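Local coordinates for 2,3-dihydroxybenzoate-AMP ligase (Bacillus subtilis, PDB 1MDB), which is an AMP-binding enzyme of the ANL superfamily, here holding adenosine monophosphate and 2,3-dihydroxy-benzoic acid next to each other in a central pocket, at residues Y209-S214 against M357-D361; L230-H234 against G516-V520; Y236-P241 against Q304-A308. All blocks are in the same frame, centred on the assembly; numbering follows the deposited sequence.

Contact 1 of 3, residues Y209-S214 against M357-D361; sequences YSLKRS and MSPYD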
loop_
_atom_site.group_PDB
_atom_site.type_symbol
_atom_site.label_atom_id
_atom_site.label_comp_id
_atom_site.label_asym_id
_atom_site.label_seq_id
_atom_site.Cartn_x
_atom_site.Cartn_y
_atom_site.Cartn_z
ATOM N N TYR A 209 13.124 10.694 -1.143
ATOM C CA TYR A 209 12.523 11.813 -1.870
ATOM C C TYR A 209 10.999 11.658 -1.840
ATOM O O TYR A 209 10.272 12.626 -1.582
ATOM C CB TYR A 209 12.987 11.855 -3.325
ATOM C CG TYR A 209 12.270 12.919 -4.124
ATOM C CD1 TYR A 209 12.366 14.266 -3.765
ATOM C CD2 TYR A 209 11.460 12.582 -5.213
ATOM C CE1 TYR A 209 11.673 15.251 -4.465
ATOM C CE2 TYR A 209 10.761 13.564 -5.927
ATOM C CZ TYR A 209 10.873 14.895 -5.544
ATOM O OH TYR A 209 10.180 15.873 -6.227
ATOM N N SER A 210 10.509 10.444 -2.104
ATOM C CA SER A 210 9.064 10.203 -2.078
ATOM C C SER A 210 8.501 10.552 -0.695
ATOM O O SER A 210 7.368 11.025 -0.583
ATOM C CB SER A 210 8.742 8.741 -2.413
ATOM O OG SER A 210 8.814 7.914 -1.261
ATOM N N LEU A 211 9.287 10.311 0.357
ATOM C CA LEU A 211 8.854 10.630 1.717
ATOM C C LEU A 211 8.799 12.156 1.943
ATOM O O LEU A 211 7.854 12.672 2.547
ATOM C CB LEU A 211 9.802 9.984 2.740
ATOM C CG LEU A 211 9.855 8.449 2.779
ATOM C CD1 LEU A 211 10.914 7.990 3.781
ATOM C CD2 LEU A 211 8.482 7.894 3.166
ATOM N N LYS A 212 9.807 12.871 1.450
ATOM C CA LYS A 212 9.862 14.322 1.602
ATOM C C LYS A 212 8.701 15.005 0.894
ATOM O O LYS A 212 8.130 15.961 1.410
ATOM C CB LYS A 212 11.175 14.882 1.046
ATOM C CG LYS A 212 11.479 16.298 1.539
ATOM C CD LYS A 212 12.579 16.977 0.731
ATOM C CE LYS A 212 12.058 17.428 -0.622
ATOM N NZ LYS A 212 13.096 18.143 -1.428
ATOM N N ARG A 213 8.356 14.531 -0.298
ATOM C CA ARG A 213 7.247 15.130 -1.030
ATOM C C ARG A 213 5.918 14.818 -0.345
ATOM O O ARG A 213 5.054 15.688 -0.239
ATOM C CB ARG A 213 7.229 14.634 -2.475
ATOM C CG ARG A 213 8.081 15.456 -3.433
ATOM C CD ARG A 213 7.310 16.659 -3.993
ATOM N NE ARG A 213 7.196 17.772 -3.053
ATOM C CZ ARG A 213 6.222 18.677 -3.085
ATOM N NH1 ARG A 213 5.272 18.597 -4.007
ATOM N NH2 ARG A 213 6.195 19.665 -2.198
ATOM N N SER A 214 5.759 13.586 0.133
ATOM C CA SER A 214 4.527 13.199 0.817
ATOM C C SER A 214 4.363 14.037 2.082
ATOM O O SER A 214 3.258 14.420 2.435
ATOM C CB SER A 214 4.558 11.712 1.183
ATOM O OG SER A 214 4.690 10.905 0.023
ATOM N N MET A 357 2.616 14.002 -7.002
ATOM C CA MET A 357 3.168 14.751 -5.877
ATOM C C MET A 357 4.476 15.462 -6.210
ATOM O O MET A 357 4.851 16.419 -5.533
ATOM C CB MET A 357 3.382 13.832 -4.664
ATOM C CG MET A 357 4.599 12.919 -4.734
ATOM S SD MET A 357 4.865 12.059 -3.136
ATOM C CE MET A 357 5.694 10.512 -3.662
ATOM N N SER A 358 5.165 15.004 -7.249
ATOM C CA SER A 358 6.435 15.604 -7.648
ATOM C C SER A 358 6.326 16.424 -8.923
ATOM O O SER A 358 5.597 16.060 -9.841
ATOM C CB SER A 358 7.491 14.522 -7.861
ATOM O OG SER A 358 8.662 15.069 -8.442
ATOM N N PRO A 359 7.060 17.548 -8.994
ATOM C CA PRO A 359 7.040 18.415 -10.177
ATOM C C PRO A 359 7.698 17.688 -11.341
ATOM O O PRO A 359 7.495 18.040 -12.502
ATOM C CB PRO A 359 7.873 19.621 -9.740
ATOM C CG PRO A 359 7.735 19.625 -8.249
ATOM C CD PRO A 359 7.854 18.162 -7.917
ATOM N N TYR A 360 8.489 16.669 -11.018
ATOM C CA TYR A 360 9.191 15.913 -12.039
ATOM C C TYR A 360 8.529 14.595 -12.438
ATOM O O TYR A 360 9.073 13.850 -13.255
ATOM C CB TYR A 360 10.637 15.675 -11.603
ATOM C CG TYR A 360 11.369 16.954 -11.249
ATOM C CD1 TYR A 360 11.322 17.474 -9.956
ATOM C CD2 TYR A 360 12.092 17.658 -12.215
ATOM C CE1 TYR A 360 11.979 18.661 -9.627
ATOM C CE2 TYR A 360 12.751 18.846 -11.900
ATOM C CZ TYR A 360 12.691 19.342 -10.604
ATOM O OH TYR A 360 13.338 20.515 -10.280
ATOM N N ASP A 361 7.364 14.303 -11.859
ATOM C CA ASP A 361 6.626 13.092 -12.214
ATOM C C ASP A 361 6.054 13.306 -13.616
ATOM O O ASP A 361 5.385 14.302 -13.869
ATOM C CB ASP A 361 5.455 12.840 -11.249
ATOM C CG ASP A 361 5.860 12.048 -10.008
ATOM O OD1 ASP A 361 6.595 11.052 -10.150
ATOM O OD2 ASP A 361 5.426 12.414 -8.892
#
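Met357 has the most surface buried here, its side chain lying across one face of helix 204-218. Residues three and four positions apart, Ser210, Arg213 and Ser214, line up along that face to receive it. Met357 SD sits 3.6 Å from Arg213 CB and 3.4 Å from Ser214 OG, while Met357 CE ends 3.7 Å from Ser210 CB. Ser214 OG itself donates back along the helix to Ser210 O (2.7 Å). Arg213 then folds over the start of the loop: Arg213 NH1 donates to Met357 O at 2.7 Å with a nearly straight geometry, and Arg213 CD packs 3.9 Å from Ser358 CA. The same guanidinium forms a salt bridge with Glu216 through NH2. One turn earlier, Tyr209 reaches out with its hydroxyl, and Tyr209 OH is hydrogen-bonded to Ser358 OG at 2.8 Å. That serine oxygen also accepts from Tyr360 N (3.0 Å), an ST turn within the type I turn Ser358-Asp361, so the loop that the helix contacts is also bonded within itself. The loop leads from strand 355-356, at the edge of the large mixed sheet, into strand 362-366 of the four-stranded antiparallel sheet; Met357 also packs on Val337 and Tyr339 of strand 337-339, and helix 242-248 touches Leu211 and Lys212 of helix 204-218.

Contact 2 of 3, residues L230-H234 against G516-V520; sequences LPMAH and GVGKV. With AMP (adenosine monophosphate), chain D; DBH (2,3-dihydroxy-benzoic acid), chain E.
Two segments without regular secondary structure meet, Pro231 and Val517 having the closest CA atoms (5.9 Å). Pro231-His234 is a type I turn closed by His234 N to Pro231 O (3.2 Å), and His234 stands at the N-cap position of helix 235-239. With chi1 t and chi2 near 86°, the His234 ring presents one face to Val517 (chi1 p): Val517 CB lies 3.9 Å from the ring centroid, a CH-pi contact, and Val517 CG2 is 3.6 Å from His234 CG. Leu230 (mt) sets CD2 3.6 Å from Val517 O, and Pro231 CG lies 3.7 Å from Gly516 O. Gly518 turns at positive phi (115/2). Lys519, strained at chi1 (8°) but otherwise fully extended, runs to the ligands: Lys519 NZ is 3.1 Å from AMP O2P, though the amine's place is less certain. His234 NE2 makes a weak hydrogen bond to AMP O3P (3.4 Å). A C-terminal-domain lysine entering the pocket is consistent with one of the two C-terminal-domain orientations known in ANL enzymes.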
loop_
_atom_site.group_PDB
_atom_site.type_symbol
_atom_site.label_atom_id
_atom_site.label_comp_id
_atom_site.label_asym_id
_atom_site.label_seq_id
_atom_site.Cartn_x
_atom_site.Cartn_y
_atom_site.Cartn_z
ATOM N N LEU A 230 -3.550 0.188 8.776
ATOM C CA LEU A 230 -3.371 -0.834 7.745
ATOM C C LEU A 230 -2.031 -1.517 7.997
ATOM O O LEU A 230 -1.194 -0.990 8.734
ATOM C CB LEU A 230 -3.332 -0.177 6.359
ATOM C CG LEU A 230 -4.579 0.550 5.861
ATOM C CD1 LEU A 230 -4.250 1.334 4.600
ATOM C CD2 LEU A 230 -5.666 -0.462 5.588
ATOM N N PRO A 231 -1.810 -2.705 7.406
ATOM C CA PRO A 231 -0.526 -3.405 7.599
ATOM C C PRO A 231 0.521 -2.419 7.077
ATOM O O PRO A 231 0.623 -2.198 5.867
ATOM C CB PRO A 231 -0.670 -4.635 6.706
ATOM C CG PRO A 231 -2.157 -4.920 6.758
ATOM C CD PRO A 231 -2.752 -3.524 6.619
ATOM N N MET A 232 1.291 -1.832 7.986
ATOM C CA MET A 232 2.256 -0.785 7.632
ATOM C C MET A 232 3.431 -1.077 6.709
ATOM O O MET A 232 4.098 -0.142 6.264
ATOM C CB MET A 232 2.767 -0.098 8.908
ATOM C CG MET A 232 3.669 -0.954 9.778
ATOM S SD MET A 232 3.851 -0.210 11.418
ATOM C CE MET A 232 5.072 -1.341 12.178
ATOM N N ALA A 233 3.702 -2.345 6.419
ATOM C CA ALA A 233 4.797 -2.678 5.504
ATOM C C ALA A 233 4.385 -2.432 4.045
ATOM O O ALA A 233 5.228 -2.461 3.148
ATOM C CB ALA A 233 5.224 -4.133 5.685
ATOM N N HIS A 234 3.095 -2.215 3.801
ATOM C CA HIS A 234 2.606 -1.938 2.438
ATOM C C HIS A 234 3.022 -0.505 2.083
ATOM O O HIS A 234 2.993 0.375 2.939
ATOM C CB HIS A 234 1.083 -2.060 2.366
ATOM C CG HIS A 234 0.517 -1.797 1.001
ATOM N ND1 HIS A 234 0.413 -2.775 0.031
ATOM C CD2 HIS A 234 0.078 -0.653 0.427
ATOM C CE1 HIS A 234 -0.062 -2.242 -1.081
ATOM N NE2 HIS A 234 -0.274 -0.954 -0.867
ATOM N N GLY A 516 -3.655 -8.485 0.676
ATOM C CA GLY A 516 -2.856 -8.302 1.875
ATOM C C GLY A 516 -3.082 -7.001 2.623
ATOM O O GLY A 516 -3.186 -7.004 3.855
ATOM N N VAL A 517 -3.164 -5.886 1.901
ATOM C CA VAL A 517 -3.360 -4.608 2.571
ATOM C C VAL A 517 -4.833 -4.321 2.868
ATOM O O VAL A 517 -5.150 -3.380 3.585
ATOM C CB VAL A 517 -2.749 -3.446 1.756
ATOM C CG1 VAL A 517 -3.525 -3.238 0.472
ATOM C CG2 VAL A 517 -2.731 -2.188 2.592
ATOM N N GLY A 518 -5.736 -5.131 2.323
ATOM C CA GLY A 518 -7.147 -4.919 2.605
ATOM C C GLY A 518 -8.060 -4.518 1.459
ATOM O O GLY A 518 -9.248 -4.292 1.680
ATOM N N LYS A 519 -7.547 -4.415 0.238
ATOM C CA LYS A 519 -8.438 -4.045 -0.859
ATOM C C LYS A 519 -9.202 -5.248 -1.394
ATOM O O LYS A 519 -8.826 -6.406 -1.176
ATOM C CB LYS A 519 -7.690 -3.363 -2.013
ATOM C CG LYS A 519 -6.178 -3.353 -1.933
ATOM C CD LYS A 519 -5.584 -2.507 -3.060
ATOM C CE LYS A 519 -4.062 -2.425 -2.959
ATOM N NZ LYS A 519 -3.461 -1.483 -3.962
ATOM N N VAL A 520 -10.298 -4.965 -2.080
ATOM C CA VAL A 520 -11.102 -6.026 -2.655
ATOM C C VAL A 520 -10.263 -6.679 -3.744
ATOM O O VAL A 520 -9.555 -5.999 -4.485
ATOM C CB VAL A 520 -12.402 -5.469 -3.277
ATOM C CG1 VAL A 520 -13.160 -6.575 -3.985
ATOM C CG2 VAL A 520 -13.269 -4.854 -2.197
HETATM P P AMP D . 0.082 -1.015 -4.729
HETATM O O1P AMP D . 1.537 -1.110 -5.107
HETATM O O2P AMP D . -0.445 -2.203 -3.995
HETATM O O3P AMP D . -0.236 0.274 -4.016
HETATM O "O5'" AMP D . -0.820 -1.053 -6.114
HETATM C "C5'" AMP D . -0.933 0.094 -7.005
HETATM C "C4'" AMP D . -2.176 -0.065 -7.890
HETATM O "O4'" AMP D . -3.275 -0.018 -7.000
HETATM C "C3'" AMP D . -2.440 1.062 -8.846
HETATM O "O3'" AMP D . -1.716 0.911 -10.065
HETATM C "C2'" AMP D . -3.953 1.006 -9.009
HETATM O "O2'" AMP D . -4.343 0.066 -10.033
HETATM C "C1'" AMP D . -4.389 0.606 -7.622
HETATM N N9 AMP D . -4.855 2.025 -6.833
HETATM C C8 AMP D . -4.221 2.526 -5.748
HETATM N N7 AMP D . -4.813 3.631 -5.301
HETATM C C5 AMP D . -5.826 3.807 -6.129
HETATM C C6 AMP D . -6.759 4.836 -6.062
HETATM N N6 AMP D . -6.734 5.777 -5.118
HETATM N N1 AMP D . -7.734 4.827 -7.031
HETATM C C2 AMP D . -7.801 3.879 -8.009
HETATM N N3 AMP D . -6.902 2.887 -8.065
HETATM C C4 AMP D . -5.894 2.830 -7.123
HETATM C C21 DBH E . -1.070 1.008 -3.604
HETATM O O9 DBH E . -2.263 0.444 -3.834
HETATM C C18 DBH E . -0.916 2.365 -3.020
HETATM C C15 DBH E . -2.071 3.097 -2.610
HETATM C C12 DBH E . -1.943 4.395 -2.073
HETATM C C3 DBH E . 0.382 2.951 -2.883
HETATM O O3 DBH E . 1.560 2.280 -3.263
HETATM C C6 DBH E . 0.504 4.249 -2.347
HETATM C C9 DBH E . -0.644 4.973 -1.944
HETATM O O6 DBH E . 1.749 4.820 -2.219
#

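Contact 3 of 3, residues Y236-P241 against Q304-A308; sequences YPLSSP and QVGGA. With AMP (adenosine monophosphate), chain D; DBH (2,3-dihydroxy-benzoic acid), chain E.
A cis peptide joins Ser240 to Pro241, just past helix 235-239, where Ser240 N is bonded to Tyr236 O (3.0 Å). Ser240 O accepts from Gln304 NE2 (3.0 Å); Gln304 (chi1 m, chi2 t) also donates to Gln327. Nearest CA pairs are Tyr236-Gly307 (7.3 Å) and Ser240-Gln304 (9.4 Å). Tyr236, chi1 t, points its ring at strand 302-306, a parallel strand inside the large mixed sheet whose C-terminal end opens into the ligand pocket. Tyr236 OH comes 3.3 Å from Gln304 O, but its hydrogen bond is to Leu278 O. Gly306, extended (-164/-164), lies against this ring, and a CB there would come 3.8 Å from Tyr236 CZ. Over one face of the ring lies 2,3-dihydroxy-benzoic acid, DBH C12 being 3.4 Å from Tyr236 CG. Ser240 OG (chi1 m) is hydrogen-bonded to DBH O6 at 2.6 Å. Gly307 turns the chain at phi 93°, psi -31°, bringing its CA within 3.4 Å of DBH C15; Ala308 C is 3.3 Å from AMP N1.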
loop_
_atom_site.group_PDB
_atom_site.type_symbol
_atom_site.label_atom_id
_atom_site.label_comp_id
_atom_site.label_asym_id
_atom_site.label_seq_id
_atom_site.Cartn_x
_atom_site.Cartn_y
_atom_site.Cartn_z
ATOM N N TYR A 236 1.707 2.101 0.824
ATOM C CA TYR A 236 0.772 3.156 1.198
ATOM C C TYR A 236 0.936 3.559 2.682
ATOM O O TYR A 236 1.315 4.700 2.981
ATOM C CB TYR A 236 -0.653 2.666 0.861
ATOM C CG TYR A 236 -1.828 3.541 1.256
ATOM C CD1 TYR A 236 -3.096 2.978 1.381
ATOM C CD2 TYR A 236 -1.688 4.914 1.496
ATOM C CE1 TYR A 236 -4.201 3.736 1.736
ATOM C CE2 TYR A 236 -2.803 5.695 1.861
ATOM C CZ TYR A 236 -4.054 5.088 1.977
ATOM O OH TYR A 236 -5.170 5.801 2.345
ATOM N N PRO A 237 0.676 2.634 3.623
ATOM C CA PRO A 237 0.833 3.002 5.038
ATOM C C PRO A 237 2.293 3.108 5.512
ATOM O O PRO A 237 2.560 3.434 6.673
ATOM C CB PRO A 237 0.051 1.910 5.767
ATOM C CG PRO A 237 0.256 0.713 4.865
ATOM C CD PRO A 237 0.034 1.315 3.492
ATOM N N LEU A 238 3.240 2.834 4.620
ATOM C CA LEU A 238 4.650 2.942 4.977
ATOM C C LEU A 238 5.273 4.250 4.513
ATOM O O LEU A 238 6.178 4.766 5.170
ATOM C CB LEU A 238 5.471 1.804 4.353
ATOM C CG LEU A 238 6.978 1.773 4.681
ATOM C CD1 LEU A 238 7.165 1.218 6.100
ATOM C CD2 LEU A 238 7.731 0.880 3.691
ATOM N N SER A 239 4.791 4.787 3.391
ATOM C CA SER A 239 5.404 5.985 2.815
ATOM C C SER A 239 4.528 7.056 2.153
ATOM O O SER A 239 5.068 8.027 1.613
ATOM C CB SER A 239 6.425 5.541 1.771
ATOM O OG SER A 239 5.745 5.032 0.632
ATOM N N SER A 240 3.208 6.917 2.184
ATOM C CA SER A 240 2.371 7.915 1.514
ATOM C C SER A 240 1.345 8.649 2.371
ATOM O O SER A 240 0.143 8.559 2.112
ATOM C CB SER A 240 1.646 7.263 0.332
ATOM O OG SER A 240 2.556 6.614 -0.543
ATOM N N PRO A 241 1.795 9.391 3.405
ATOM C CA PRO A 241 3.184 9.582 3.844
ATOM C C PRO A 241 3.663 8.396 4.689
ATOM O O PRO A 241 4.862 8.142 4.804
ATOM C CB PRO A 241 3.108 10.884 4.644
ATOM C CG PRO A 241 1.733 10.818 5.242
ATOM C CD PRO A 241 0.904 10.360 4.072
ATOM N N GLN A 304 -7.129 9.642 5.034
ATOM C CA GLN A 304 -6.699 9.202 3.713
ATOM C C GLN A 304 -7.439 7.945 3.276
ATOM O O GLN A 304 -7.643 7.031 4.069
ATOM C CB GLN A 304 -5.200 8.879 3.700
ATOM C CG GLN A 304 -4.251 9.990 4.140
ATOM C CD GLN A 304 -2.798 9.585 3.957
ATOM O OE1 GLN A 304 -2.323 8.620 4.566
ATOM N NE2 GLN A 304 -2.088 10.307 3.104
ATOM N N VAL A 305 -7.842 7.909 2.009
ATOM C CA VAL A 305 -8.494 6.736 1.451
ATOM C C VAL A 305 -7.871 6.496 0.082
ATOM O O VAL A 305 -7.883 7.377 -0.787
ATOM C CB VAL A 305 -10.008 6.922 1.324
ATOM C CG1 VAL A 305 -10.645 5.603 0.898
ATOM C CG2 VAL A 305 -10.590 7.367 2.661
ATOM N N GLY A 306 -7.289 5.314 -0.095
ATOM C CA GLY A 306 -6.644 4.997 -1.353
ATOM C C GLY A 306 -6.377 3.512 -1.502
ATOM O O GLY A 306 -6.932 2.706 -0.763
ATOM N N GLY A 307 -5.518 3.156 -2.451
ATOM C CA GLY A 307 -5.217 1.753 -2.696
ATOM C C GLY A 307 -6.152 1.269 -3.789
ATOM O O GLY A 307 -5.818 0.386 -4.592
ATOM N N ALA A 308 -7.340 1.870 -3.796
ATOM C CA ALA A 308 -8.394 1.586 -4.761
ATOM C C ALA A 308 -9.234 2.852 -4.807
ATOM O O ALA A 308 -9.180 3.668 -3.893
ATOM C CB ALA A 308 -9.257 0.393 -4.295
HETATM P P AMP D . 0.082 -1.015 -4.729
HETATM O O1P AMP D . 1.537 -1.110 -5.107
HETATM O O2P AMP D . -0.445 -2.203 -3.995
HETATM O O3P AMP D . -0.236 0.274 -4.016
HETATM O "O5'" AMP D . -0.820 -1.053 -6.114
HETATM C "C5'" AMP D . -0.933 0.094 -7.005
HETATM C "C4'" AMP D . -2.176 -0.065 -7.890
HETATM O "O4'" AMP D . -3.275 -0.018 -7.000
HETATM C "C3'" AMP D . -2.440 1.062 -8.846
HETATM O "O3'" AMP D . -1.716 0.911 -10.065
HETATM C "C2'" AMP D . -3.953 1.006 -9.009
HETATM O "O2'" AMP D . -4.343 0.066 -10.033
HETATM C "C1'" AMP D . -4.389 0.606 -7.622
HETATM N N9 AMP D . -4.855 2.025 -6.833
HETATM C C8 AMP D . -4.221 2.526 -5.748
HETATM N N7 AMP D . -4.813 3.631 -5.301
HETATM C C5 AMP D . -5.826 3.807 -6.129
HETATM C C6 AMP D . -6.759 4.836 -6.062
HETATM N N6 AMP D . -6.734 5.777 -5.118
HETATM N N1 AMP D . -7.734 4.827 -7.031
HETATM C C2 AMP D . -7.801 3.879 -8.009
HETATM N N3 AMP D . -6.902 2.887 -8.065
HETATM C C4 AMP D . -5.894 2.830 -7.123
HETATM C C21 DBH E . -1.070 1.008 -3.604
HETATM O O9 DBH E . -2.263 0.444 -3.834
HETATM C C18 DBH E . -0.916 2.365 -3.020
HETATM C C15 DBH E . -2.071 3.097 -2.610
HETATM C C12 DBH E . -1.943 4.395 -2.073
HETATM C C3 DBH E . 0.382 2.951 -2.883
HETATM O O3 DBH E . 1.560 2.280 -3.263
HETATM C C6 DBH E . 0.504 4.249 -2.347
HETATM C C9 DBH E . -0.644 4.973 -1.944
HETATM O O6 DBH E . 1.749 4.820 -2.219
#

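Contacts 2 and 3, with centres 9 Å apart, each line part of the ligand pocket: both touch AMP and 2,3-dihydroxy-benzoic acid, and Lys519 NZ of contact 2 probably bonds to Gly307 O of contact 3 (3.1 Å). Their first segments, 230-234 and 236-241, are separated by one residue, and Pro231 O packs 3.1 Å from Pro237 CG. Contact 1 lies farther out, 14 Å from contact 3 and 22 Å from contact 2 between centres, yet its helix backs the pocket wall: Leu211 CD2 is 3.4 Å from Ser239 CB, and Ser214 CB is 3.7 Å from Pro241 CA. By nearest atoms, the Met357 side chain is about 7 Å from 2,3-dihydroxy-benzoic acid. Along the chain, contact 3 is nested within both other contacts.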